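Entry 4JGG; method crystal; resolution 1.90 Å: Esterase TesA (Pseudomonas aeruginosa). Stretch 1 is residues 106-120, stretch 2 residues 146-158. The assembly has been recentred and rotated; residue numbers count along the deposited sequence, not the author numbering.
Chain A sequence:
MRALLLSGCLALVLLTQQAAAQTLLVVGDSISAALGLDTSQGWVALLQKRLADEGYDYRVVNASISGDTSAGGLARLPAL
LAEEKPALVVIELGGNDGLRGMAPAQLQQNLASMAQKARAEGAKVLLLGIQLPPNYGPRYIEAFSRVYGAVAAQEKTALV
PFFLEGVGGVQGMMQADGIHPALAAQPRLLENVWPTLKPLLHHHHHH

Stretch 1, residues 106-120: QLQQNLASMAQKARA
Stretch 2 (146-158) RVYGAVAAQEKTA

V151 and V147, both chi1 t and one turn apart, form the apolar centre of this helix pair in the esterase TesA. Residues 106-120 are helical throughout, and the helix of the second stretch begins before R146 and carries both valines; the N-to-C directions diverge by 36° (signed crossing angle -36°), and the axes approach to 9.3 Å. Register is set by Q108 beside V147 (CA to CA 5.6 Å) and A112 beside V151 (CA to CA 5.3 Å). V151 CG1 lies 3.5 Å from A112 CA, and V147 CG1 likewise 3.5 Å from Q108 CA, so both valines pack against the backbone of the other helix. L107 (chi1 t, chi2 p) adds CG at 3.8 Å from V147 CG1, and L111 (chi1 m, chi2 t) sets CB 4.0 Å from V151 CG2. The CA-to-CB bond of Y148 points away, but with chi1 m and chi2 -82° its ring returns, CE1 3.7 Å from L111 CD1. Further along, A115 CB packs 3.9 Å from E155 CB and 3.7 Å from T157 CG2, beyond a Schellman turn in which K156 takes phi/psi 54/50 and T157 N bonds to A152 O at 3.1 Å.

At the polar edge, Q108 (t, m, chi3 -15°) fits as a knob among V147, A150, V151 and Q154. Its NE2 donates a nearly straight hydrogen bond to OE1 of the extended Q154 (t, t), 2.6 Å; a water links the remaining amide ends, donating to Q108 OE1 at 3.3 Å and accepting from Q154 NE2 at 3.0 Å. E155 (m, m) is the reciprocal knob among A112, A115, Q116 and R119. R119 (t, t, p) brings NH1 to 3.3 Å from E155 OE1, a salt bridge of charge alone, because the oxygen lies well out of the guanidinium plane and no N-H points at it. The contact buries 620 Å², both sides summed.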

# COMPACT_ATOMS: atom_id res chain seq x y z
N GLN A 106 11.54 13.44 1.25
CA GLN A 106 11.92 12.54 0.16
C GLN A 106 10.83 11.49 -0.09
O GLN A 106 10.67 11.02 -1.22
CB GLN A 106 13.29 11.88 0.41
CG GLN A 106 13.42 11.13 1.74
CD GLN A 106 13.07 9.64 1.63
OE1 GLN A 106 13.35 8.99 0.61
NE2 GLN A 106 12.47 9.09 2.68
N LEU A 107 10.10 11.13 0.95
CA LEU A 107 8.96 10.22 0.81
C LEU A 107 7.91 10.87 -0.06
O LEU A 107 7.38 10.26 -1.00
CB LEU A 107 8.34 9.90 2.18
CG LEU A 107 7.07 9.04 2.14
CD1 LEU A 107 7.31 7.70 1.45
CD2 LEU A 107 6.48 8.84 3.53
N GLN A 108 7.61 12.13 0.25
CA GLN A 108 6.60 12.88 -0.49
C GLN A 108 7.00 13.00 -1.95
O GLN A 108 6.18 12.86 -2.85
CB GLN A 108 6.41 14.26 0.15
CG GLN A 108 5.04 14.88 -0.12
CD GLN A 108 4.89 15.37 -1.55
OE1 GLN A 108 5.88 15.51 -2.27
NE2 GLN A 108 3.66 15.65 -1.96
N GLN A 109 8.28 13.25 -2.20
CA GLN A 109 8.78 13.39 -3.57
C GLN A 109 8.67 12.08 -4.36
O GLN A 109 8.14 12.04 -5.48
CB GLN A 109 10.24 13.86 -3.52
CG GLN A 109 10.88 14.10 -4.88
CD GLN A 109 12.37 14.35 -4.78
OE1 GLN A 109 13.10 13.55 -4.17
NE2 GLN A 109 12.83 15.45 -5.35
N ASN A 110 9.20 11.01 -3.78
CA ASN A 110 9.17 9.70 -4.41
C ASN A 110 7.76 9.18 -4.69
O ASN A 110 7.47 8.71 -5.79
CB ASN A 110 9.94 8.69 -3.56
CG ASN A 110 11.42 8.99 -3.52
OD1 ASN A 110 11.97 9.61 -4.45
ND2 ASN A 110 12.09 8.55 -2.46
N LEU A 111 6.87 9.27 -3.70
CA LEU A 111 5.50 8.79 -3.87
C LEU A 111 4.76 9.62 -4.91
O LEU A 111 4.06 9.09 -5.76
CB LEU A 111 4.73 8.81 -2.55
CG LEU A 111 5.02 7.80 -1.44
CD1 LEU A 111 4.15 8.14 -0.24
CD2 LEU A 111 4.75 6.35 -1.89
N ALA A 112 4.92 10.94 -4.83
CA ALA A 112 4.34 11.85 -5.80
C ALA A 112 4.74 11.48 -7.23
O ALA A 112 3.88 11.37 -8.10
CB ALA A 112 4.75 13.29 -5.49
N SER A 113 6.04 11.29 -7.44
CA SER A 113 6.60 10.90 -8.73
C SER A 113 6.08 9.54 -9.20
O SER A 113 5.78 9.36 -10.39
CB SER A 113 8.13 10.90 -8.67
OG SER A 113 8.68 10.55 -9.93
N MET A 114 5.96 8.58 -8.28
CA MET A 114 5.34 7.29 -8.61
C MET A 114 3.92 7.48 -9.10
O MET A 114 3.51 6.84 -10.05
CB MET A 114 5.31 6.34 -7.39
CG MET A 114 6.65 5.75 -6.94
SD MET A 114 6.42 4.49 -5.65
CE MET A 114 5.69 3.15 -6.58
N ALA A 115 3.15 8.31 -8.40
CA ALA A 115 1.74 8.52 -8.74
C ALA A 115 1.63 9.25 -10.07
O ALA A 115 0.73 8.99 -10.86
CB ALA A 115 1.02 9.29 -7.64
N GLN A 116 2.56 10.16 -10.30
CA GLN A 116 2.65 10.86 -11.58
C GLN A 116 2.89 9.89 -12.72
O GLN A 116 2.23 9.95 -13.75
CB GLN A 116 3.76 11.91 -11.53
CG GLN A 116 3.84 12.81 -12.75
CD GLN A 116 4.72 12.25 -13.84
OE1 GLN A 116 5.66 11.49 -13.56
NE2 GLN A 116 4.43 12.61 -15.08
N LYS A 117 3.85 8.98 -12.53
CA LYS A 117 4.25 8.07 -13.59
C LYS A 117 3.16 7.05 -13.90
O LYS A 117 2.94 6.70 -15.06
CB LYS A 117 5.56 7.36 -13.23
CG LYS A 117 6.81 8.21 -13.38
CD LYS A 117 8.03 7.40 -12.96
CE LYS A 117 9.31 8.24 -12.93
NZ LYS A 117 9.71 8.71 -14.28
N ALA A 118 2.49 6.57 -12.86
CA ALA A 118 1.37 5.65 -13.04
C ALA A 118 0.21 6.31 -13.78
O ALA A 118 -0.34 5.75 -14.74
CB ALA A 118 0.90 5.10 -11.71
N ARG A 119 -0.16 7.51 -13.34
CA ARG A 119 -1.19 8.29 -14.02
C ARG A 119 -0.79 8.55 -15.48
O ARG A 119 -1.63 8.52 -16.37
CB ARG A 119 -1.41 9.62 -13.29
CG ARG A 119 -2.28 10.61 -14.05
CD ARG A 119 -2.14 12.00 -13.44
NE ARG A 119 -0.90 12.67 -13.86
CZ ARG A 119 -0.43 13.78 -13.29
NH1 ARG A 119 -1.08 14.32 -12.27
NH2 ARG A 119 0.69 14.33 -13.73
N ALA A 120 0.50 8.79 -15.70
CA ALA A 120 1.02 9.01 -17.06
C ALA A 120 0.88 7.79 -17.97
O ALA A 120 0.82 7.93 -19.20
CB ALA A 120 2.49 9.47 -17.01
N ARG A 146 1.22 12.39 7.38
CA ARG A 146 0.63 13.51 6.65
C ARG A 146 1.08 13.55 5.21
O ARG A 146 0.41 14.15 4.37
CB ARG A 146 0.98 14.83 7.33
CG ARG A 146 0.19 15.09 8.59
CD ARG A 146 0.52 16.46 9.14
NE ARG A 146 1.96 16.72 9.12
CZ ARG A 146 2.73 16.71 10.20
NH1 ARG A 146 2.21 16.46 11.40
NH2 ARG A 146 4.03 16.97 10.09
N VAL A 147 2.22 12.93 4.93
CA VAL A 147 2.76 12.89 3.58
C VAL A 147 1.80 12.19 2.61
O VAL A 147 1.63 12.63 1.48
CB VAL A 147 4.13 12.17 3.56
CG1 VAL A 147 4.51 11.79 2.12
CG2 VAL A 147 5.20 13.05 4.18
N TYR A 148 1.18 11.11 3.04
CA TYR A 148 0.26 10.39 2.17
C TYR A 148 -0.86 11.29 1.67
O TYR A 148 -1.14 11.33 0.47
CB TYR A 148 -0.30 9.15 2.87
CG TYR A 148 0.81 8.17 3.17
CD1 TYR A 148 1.27 7.29 2.19
CD2 TYR A 148 1.42 8.15 4.41
CE1 TYR A 148 2.30 6.40 2.46
CE2 TYR A 148 2.44 7.27 4.70
CZ TYR A 148 2.89 6.40 3.71
OH TYR A 148 3.90 5.53 4.01
N GLY A 149 -1.48 12.02 2.58
CA GLY A 149 -2.54 12.96 2.22
C GLY A 149 -2.03 14.08 1.32
O GLY A 149 -2.74 14.54 0.43
N ALA A 150 -0.79 14.49 1.54
CA ALA A 150 -0.17 15.53 0.73
C ALA A 150 -0.01 15.06 -0.72
O ALA A 150 -0.38 15.76 -1.66
CB ALA A 150 1.19 15.91 1.31
N VAL A 151 0.54 13.86 -0.89
CA VAL A 151 0.72 13.28 -2.22
C VAL A 151 -0.61 13.08 -2.95
O VAL A 151 -0.73 13.41 -4.13
CB VAL A 151 1.49 11.95 -2.17
CG1 VAL A 151 1.68 11.40 -3.59
CG2 VAL A 151 2.83 12.15 -1.49
N ALA A 152 -1.60 12.55 -2.25
CA ALA A 152 -2.92 12.37 -2.83
C ALA A 152 -3.49 13.71 -3.29
O ALA A 152 -4.11 13.79 -4.36
CB ALA A 152 -3.85 11.69 -1.84
N ALA A 153 -3.28 14.75 -2.50
CA ALA A 153 -3.72 16.09 -2.85
C ALA A 153 -3.04 16.55 -4.13
O ALA A 153 -3.69 16.98 -5.08
CB ALA A 153 -3.42 17.06 -1.72
N GLN A 154 -1.71 16.46 -4.12
CA GLN A 154 -0.89 16.97 -5.20
C GLN A 154 -1.11 16.25 -6.52
O GLN A 154 -1.17 16.89 -7.58
CB GLN A 154 0.59 16.88 -4.80
CG GLN A 154 1.57 17.38 -5.84
CD GLN A 154 2.99 17.23 -5.35
OE1 GLN A 154 3.22 16.82 -4.22
NE2 GLN A 154 3.96 17.58 -6.19
N GLU A 155 -1.23 14.93 -6.47
CA GLU A 155 -1.31 14.13 -7.69
C GLU A 155 -2.73 13.65 -8.00
O GLU A 155 -2.93 12.86 -8.93
CB GLU A 155 -0.35 12.93 -7.63
CG GLU A 155 1.14 13.30 -7.52
CD GLU A 155 1.62 14.17 -8.67
OE1 GLU A 155 0.96 14.18 -9.74
OE2 GLU A 155 2.67 14.84 -8.51
N LYS A 156 -3.71 14.12 -7.24
CA LYS A 156 -5.11 13.73 -7.41
C LYS A 156 -5.30 12.22 -7.37
O LYS A 156 -5.93 11.66 -8.26
CB LYS A 156 -5.67 14.23 -8.74
CG LYS A 156 -5.09 15.53 -9.24
N THR A 157 -4.77 11.55 -6.36
CA THR A 157 -4.94 10.10 -6.27
C THR A 157 -6.04 9.77 -5.28
O THR A 157 -6.50 10.63 -4.53
CB THR A 157 -3.65 9.40 -5.80
OG1 THR A 157 -3.57 9.42 -4.38
CG2 THR A 157 -2.42 10.07 -6.38
N ALA A 158 -6.47 8.51 -5.28
CA ALA A 158 -7.32 8.04 -4.20
C ALA A 158 -6.41 7.69 -3.03
O ALA A 158 -5.19 7.56 -3.19
CB ALA A 158 -8.18 6.83 -4.64
O HOH W 1 6.53 16.38 -5.37